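PDB 1H7E: 3-deoxy-manno-octulosonate cytidylyltransferase from Escherichia coli, which catalyses the transfer of CMP from CTP to the eight-carbon sugar KDO, releasing diphosphate and activating KDO for lipopolysaccharide synthesis. Local coordinates for residues I93-D98 / R105-L110; L151-S156 / I212-V217. All blocks are in the same frame, centred on the assembly; numbering follows the deposited sequence.

Contact 1: residues I93-D98 / R105-L110; sequences INLQGD and RDVETL
Val107 of helix 104-116 drives both of its methyls against the end of strand 91-94 and the loop that leaves it. Its CG1 sits at the fork of Ile93, 4.0 Å from CG2 and 4.0 Å from CD1 of that residue, while its other methyl, CG2, meets Leu95 CD2 at 4.0 Å. With CG1 of Val107 anti to the backbone N (chi1 -177°), that branch is turned to Ile93 and CG2 to Leu95. One turn further on, Leu110 CD2 adds a looser touch to Ile93 CG2 at 4.5 Å, and Leu110 also lies against Ile175 and Ala177 of strand 169-179. All four of these residues are buried, and the contact is wholly apolar.

The far side of the helix is polar and more open. There Arg105 NH1 pairs with Glu108 OE2 at 3.1 Å in a salt bridge whose hydrogen bond is weak, and Glu108 OE2 has a second partner in Ala41 N. Backbone bonds from Ile93 to Val4 and Val6 set the strand beside strand 3-8. A helix resting through Val107 and Leu110 on an inner strand of the mixed sheet, one that runs parallel to 3-8 and antiparallel to 169-179, is the layered alpha/beta packing of the GT-A-like cytidylyltransferase fold.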
loop_
_atom_site.group_PDB
_atom_site.type_symbol
_atom_site.label_atom_id
_atom_site.label_comp_id
_atom_site.label_asym_id
_atom_site.label_seq_id
_atom_site.Cartn_x
_atom_site.Cartn_y
_atom_site.Cartn_z
ATOM N N ILE A 93 -21.341 -10.513 5.264
ATOM C CA ILE A 93 -21.163 -9.064 5.212
ATOM C C ILE A 93 -21.186 -8.589 6.649
ATOM O O ILE A 93 -22.102 -8.907 7.415
ATOM C CB ILE A 93 -22.288 -8.390 4.411
ATOM C CG1 ILE A 93 -22.193 -8.808 2.951
ATOM C CG2 ILE A 93 -22.213 -6.855 4.544
ATOM C CD1 ILE A 93 -23.434 -8.505 2.169
ATOM N N ASN A 94 -20.157 -7.849 7.033
ATOM C CA ASN A 94 -20.057 -7.346 8.390
ATOM C C ASN A 94 -20.365 -5.855 8.362
ATOM O O ASN A 94 -19.623 -5.088 7.758
ATOM C CB ASN A 94 -18.638 -7.582 8.897
ATOM C CG ASN A 94 -18.552 -7.639 10.403
ATOM O OD1 ASN A 94 -19.323 -8.352 11.055
ATOM N ND2 ASN A 94 -17.576 -6.924 10.970
ATOM N N LEU A 95 -21.505 -5.474 8.933
ATOM C CA LEU A 95 -21.947 -4.081 9.022
ATOM C C LEU A 95 -21.705 -3.572 10.421
ATOM O O LEU A 95 -21.895 -4.305 11.379
ATOM C CB LEU A 95 -23.452 -3.975 8.819
ATOM C CG LEU A 95 -24.087 -4.015 7.448
ATOM C CD1 LEU A 95 -25.527 -3.528 7.603
ATOM C CD2 LEU A 95 -23.339 -3.103 6.505
ATOM N N GLN A 96 -21.397 -2.291 10.563
ATOM C CA GLN A 96 -21.189 -1.728 11.896
ATOM C C GLN A 96 -22.525 -1.401 12.586
ATOM O O GLN A 96 -23.420 -0.816 11.980
ATOM C CB GLN A 96 -20.276 -0.503 11.815
ATOM C CG GLN A 96 -18.856 -0.855 11.354
ATOM C CD GLN A 96 -18.331 -2.129 12.026
ATOM O OE1 GLN A 96 -18.141 -2.169 13.246
ATOM N NE2 GLN A 96 -18.135 -3.188 11.232
ATOM N N GLY A 97 -22.653 -1.801 13.847
ATOM C CA GLY A 97 -23.883 -1.579 14.579
ATOM C C GLY A 97 -24.115 -0.149 15.011
ATOM O O GLY A 97 -25.155 0.149 15.614
ATOM N N ASP A 98 -23.169 0.736 14.688
ATOM C CA ASP A 98 -23.266 2.153 15.066
ATOM C C ASP A 98 -23.368 3.166 13.910
ATOM O O ASP A 98 -23.142 4.367 14.100
ATOM C CB ASP A 98 -22.141 2.546 16.052
ATOM C CG ASP A 98 -20.734 2.390 15.459
ATOM O OD1 ASP A 98 -20.588 1.989 14.284
ATOM O OD2 ASP A 98 -19.758 2.676 16.183
ATOM N N ARG A 105 -28.269 0.492 -0.819
ATOM C CA ARG A 105 -27.683 0.395 -2.160
ATOM C C ARG A 105 -26.166 0.196 -2.130
ATOM O O ARG A 105 -25.609 -0.467 -2.997
ATOM C CB ARG A 105 -28.042 1.640 -2.990
ATOM C CG ARG A 105 -28.918 1.372 -4.245
ATOM C CD ARG A 105 -30.181 0.493 -3.986
ATOM N NE ARG A 105 -31.189 1.109 -3.110
ATOM C CZ ARG A 105 -32.039 0.431 -2.333
ATOM N NH1 ARG A 105 -32.021 -0.898 -2.309
ATOM N NH2 ARG A 105 -32.889 1.080 -1.548
ATOM N N ASP A 106 -25.503 0.745 -1.120
ATOM C CA ASP A 106 -24.047 0.590 -1.002
ATOM C C ASP A 106 -23.671 -0.844 -0.655
ATOM O O ASP A 106 -22.638 -1.349 -1.111
ATOM C CB ASP A 106 -23.469 1.535 0.057
ATOM C CG ASP A 106 -23.553 2.996 -0.347
ATOM O OD1 ASP A 106 -23.818 3.295 -1.534
ATOM O OD2 ASP A 106 -23.353 3.840 0.545
ATOM N N VAL A 107 -24.480 -1.486 0.189
ATOM C CA VAL A 107 -24.209 -2.875 0.556
ATOM C C VAL A 107 -24.450 -3.763 -0.678
ATOM O O VAL A 107 -23.719 -4.732 -0.918
ATOM C CB VAL A 107 -25.076 -3.333 1.760
ATOM C CG1 VAL A 107 -24.716 -4.755 2.151
ATOM C CG2 VAL A 107 -24.880 -2.392 2.935
ATOM N N GLU A 108 -25.459 -3.410 -1.480
ATOM C CA GLU A 108 -25.752 -4.154 -2.700
ATOM C C GLU A 108 -24.587 -4.076 -3.688
ATOM O O GLU A 108 -24.280 -5.058 -4.377
ATOM C CB GLU A 108 -27.045 -3.645 -3.342
ATOM C CG GLU A 108 -28.287 -4.119 -2.604
ATOM C CD GLU A 108 -29.586 -3.481 -3.086
ATOM O OE1 GLU A 108 -29.613 -2.865 -4.174
ATOM O OE2 GLU A 108 -30.588 -3.594 -2.348
ATOM N N THR A 109 -23.936 -2.909 -3.743
ATOM C CA THR A 109 -22.774 -2.684 -4.618
ATOM C C THR A 109 -21.668 -3.637 -4.189
ATOM O O THR A 109 -21.038 -4.294 -5.010
ATOM C CB THR A 109 -22.251 -1.216 -4.496
ATOM O OG1 THR A 109 -23.169 -0.327 -5.139
ATOM C CG2 THR A 109 -20.875 -1.055 -5.143
ATOM N N LEU A 110 -21.485 -3.741 -2.881
ATOM C CA LEU A 110 -20.473 -4.605 -2.302
ATOM C C LEU A 110 -20.776 -6.066 -2.637
ATOM O O LEU A 110 -19.920 -6.780 -3.161
ATOM C CB LEU A 110 -20.456 -4.370 -0.796
ATOM C CG LEU A 110 -19.398 -4.996 0.090
ATOM C CD1 LEU A 110 -18.038 -4.445 -0.279
ATOM C CD2 LEU A 110 -19.734 -4.653 1.531
#

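Contact 2: residues L151-S156 / I212-V217; sequences LYFSRS and IRTFEV
The run 152-154 lies steeply across strand 212-216, with Phe153 CA 10.5 Å from Ile212 CA. Strand 150-154 pairs with 141-144, whereas 212-216 lies next to 122-129 in the large mixed sheet. The chain turns a corner at Leu151, and beyond it the two segments are joined through side chains alone. Just before that corner, Ala150 still makes a backbone bond with Ile212.

Phe153 bridges the gap. With CG anti to its own carbonyl carbon (chi1 -69°), the ring extends to Ile212 and Thr214, alternate residues whose side chains leave the same face of their strand. Ile212 CD1 comes in obliquely, 4.1 Å from ring atom CE1, and Ile212 CG2 is 4.2 Å from CZ. CZ is also 4.1 Å from Thr214 OG1, a buried hydroxyl for which the model offers no hydrogen-bond partner. His172 meets the Phe153 ring edge-to-face, and Met206 of helix 203-207 touches both Phe153 and Ile212.

Past the ring, Ser154 OG accepts the backbone N of Ser156 at 3.0 Å, an ST turn that leads into the dimer contact, where Ser156 OG bonds to Pro157 O of the second subunit. A phenylalanine ring thus joins the hairpin 141-144/150-154 to the main sheet, consistent with a link between core and dimer interface in this cytidylyltransferase fold.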
loop_
_atom_site.group_PDB
_atom_site.type_symbol
_atom_site.label_atom_id
_atom_site.label_comp_id
_atom_site.label_asym_id
_atom_site.label_seq_id
_atom_site.Cartn_x
_atom_site.Cartn_y
_atom_site.Cartn_z
ATOM N N LEU A 151 -3.897 -1.153 -2.181
ATOM C CA LEU A 151 -2.435 -1.303 -2.103
ATOM C C LEU A 151 -2.054 -1.233 -0.611
ATOM O O LEU A 151 -1.249 -2.017 -0.127
ATOM C CB LEU A 151 -1.714 -0.175 -2.875
ATOM C CG LEU A 151 -1.906 -0.190 -4.396
ATOM C CD1 LEU A 151 -1.099 0.958 -5.015
ATOM C CD2 LEU A 151 -1.469 -1.533 -4.965
ATOM N N TYR A 152 -2.669 -0.311 0.111
ATOM C CA TYR A 152 -2.381 -0.147 1.541
ATOM C C TYR A 152 -3.470 0.722 2.175
ATOM O O TYR A 152 -4.164 1.470 1.472
ATOM C CB TYR A 152 -0.977 0.505 1.724
ATOM C CG TYR A 152 -0.448 0.574 3.155
ATOM C CD1 TYR A 152 -0.239 -0.587 3.897
ATOM C CD2 TYR A 152 -0.182 1.799 3.770
ATOM C CE1 TYR A 152 0.210 -0.534 5.208
ATOM C CE2 TYR A 152 0.279 1.857 5.097
ATOM C CZ TYR A 152 0.465 0.680 5.801
ATOM O OH TYR A 152 0.885 0.705 7.103
ATOM N N PHE A 153 -3.641 0.585 3.496
ATOM C CA PHE A 153 -4.601 1.369 4.292
ATOM C C PHE A 153 -3.711 2.032 5.356
ATOM O O PHE A 153 -2.862 1.363 5.940
ATOM C CB PHE A 153 -5.594 0.479 5.070
ATOM C CG PHE A 153 -6.579 -0.265 4.212
ATOM C CD1 PHE A 153 -6.237 -1.495 3.633
ATOM C CD2 PHE A 153 -7.850 0.257 3.998
ATOM C CE1 PHE A 153 -7.150 -2.210 2.834
ATOM C CE2 PHE A 153 -8.784 -0.438 3.203
ATOM C CZ PHE A 153 -8.428 -1.673 2.619
ATOM N N SER A 154 -3.941 3.304 5.656
ATOM C CA SER A 154 -3.123 3.971 6.655
ATOM C C SER A 154 -3.805 5.148 7.311
ATOM O O SER A 154 -4.726 5.723 6.746
ATOM C CB SER A 154 -1.823 4.476 6.009
ATOM O OG SER A 154 -0.906 4.938 6.999
ATOM N N ARG A 155 -3.343 5.493 8.515
ATOM C CA ARG A 155 -3.830 6.665 9.237
ATOM C C ARG A 155 -3.017 7.857 8.711
ATOM O O ARG A 155 -3.409 8.995 8.909
ATOM C CB ARG A 155 -3.635 6.510 10.746
ATOM C CG ARG A 155 -4.593 5.463 11.354
ATOM C CD ARG A 155 -4.403 5.309 12.855
ATOM N NE ARG A 155 -5.183 4.174 13.341
ATOM C CZ ARG A 155 -6.509 4.163 13.462
ATOM N NH1 ARG A 155 -7.232 5.235 13.154
ATOM N NH2 ARG A 155 -7.124 3.044 13.804
ATOM N N SER A 156 -1.888 7.581 8.051
ATOM C CA SER A 156 -1.072 8.657 7.448
ATOM C C SER A 156 -1.721 9.094 6.146
ATOM O O SER A 156 -2.351 8.293 5.449
ATOM C CB SER A 156 0.335 8.197 7.059
ATOM O OG SER A 156 1.170 7.973 8.165
ATOM N N ILE A 212 -7.897 -7.406 -1.157
ATOM C CA ILE A 212 -9.084 -6.714 -0.692
ATOM C C ILE A 212 -9.456 -5.699 -1.773
ATOM O O ILE A 212 -8.673 -4.783 -2.052
ATOM C CB ILE A 212 -8.832 -5.973 0.631
ATOM C CG1 ILE A 212 -8.372 -6.935 1.728
ATOM C CG2 ILE A 212 -10.087 -5.188 1.044
ATOM C CD1 ILE A 212 -7.977 -6.196 3.028
ATOM N N ARG A 213 -10.590 -5.913 -2.444
ATOM C CA ARG A 213 -11.037 -4.977 -3.465
ATOM C C ARG A 213 -11.875 -3.913 -2.776
ATOM O O ARG A 213 -12.735 -4.221 -1.961
ATOM C CB ARG A 213 -11.802 -5.674 -4.583
ATOM C CG ARG A 213 -12.169 -4.719 -5.722
ATOM C CD ARG A 213 -12.367 -5.455 -7.045
ATOM N NE ARG A 213 -11.145 -6.146 -7.458
ATOM C CZ ARG A 213 -11.104 -7.336 -8.048
ATOM N NH1 ARG A 213 -12.233 -7.996 -8.323
ATOM N NH2 ARG A 213 -9.923 -7.891 -8.314
ATOM N N THR A 214 -11.627 -2.652 -3.116
ATOM C CA THR A 214 -12.290 -1.528 -2.464
ATOM C C THR A 214 -13.106 -0.705 -3.441
ATOM O O THR A 214 -12.523 0.087 -4.187
ATOM C CB THR A 214 -11.206 -0.612 -1.763
ATOM O OG1 THR A 214 -10.339 -1.423 -0.966
ATOM C CG2 THR A 214 -11.838 0.383 -0.823
ATOM N N PHE A 215 -14.438 -0.848 -3.374
ATOM C CA PHE A 215 -15.408 -0.139 -4.229
ATOM C C PHE A 215 -15.774 1.270 -3.776
ATOM O O PHE A 215 -16.152 1.499 -2.627
ATOM C CB PHE A 215 -16.707 -0.937 -4.368
ATOM C CG PHE A 215 -16.506 -2.312 -4.911
ATOM C CD1 PHE A 215 -16.518 -2.539 -6.280
ATOM C CD2 PHE A 215 -16.274 -3.377 -4.052
ATOM C CE1 PHE A 215 -16.298 -3.807 -6.789
ATOM C CE2 PHE A 215 -16.053 -4.653 -4.553
ATOM C CZ PHE A 215 -16.063 -4.869 -5.925
ATOM N N GLU A 216 -15.747 2.204 -4.720
ATOM C CA GLU A 216 -16.061 3.591 -4.415
ATOM C C GLU A 216 -17.560 3.925 -4.457
ATOM O O GLU A 216 -18.247 3.566 -5.408
ATOM C CB GLU A 216 -15.284 4.513 -5.369
ATOM C CG GLU A 216 -15.378 5.963 -4.962
ATOM C CD GLU A 216 -14.623 6.905 -5.871
ATOM O OE1 GLU A 216 -13.690 6.491 -6.580
ATOM O OE2 GLU A 216 -14.976 8.090 -5.856
ATOM N N VAL A 217 -18.054 4.597 -3.414
ATOM C CA VAL A 217 -19.455 5.033 -3.335
ATOM C C VAL A 217 -19.476 6.522 -2.975
ATOM O O VAL A 217 -18.418 7.119 -2.775
ATOM C CB VAL A 217 -20.264 4.227 -2.283
ATOM C CG1 VAL A 217 -20.306 2.760 -2.679
ATOM C CG2 VAL A 217 -19.696 4.421 -0.878
#

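In the fold
Both contacts are buried, but contact 1 is purely aliphatic, whereas contact 2 sets an aromatic ring against isoleucine methyls and a buried hydroxyl. Contact 1 is in the core, its centre about 6 Å from the centre of the chain; the centre of contact 2, nearer the periphery, is about 13 Å from it. Contact 1 seats a helix on an inner strand of the mixed sheet; contact 2 joins strand 212-216 of that sheet to the hairpin 141-144/150-154 that turns away from it. The two centres are about 16 Å apart, and the contacts meet where side chains of the helix touch Phe215 and Val217: Leu110 CD1 packs 4.3 Å from Phe215 CD2. The second subunit touches contact 2, whereas neither segment of contact 1 reaches it.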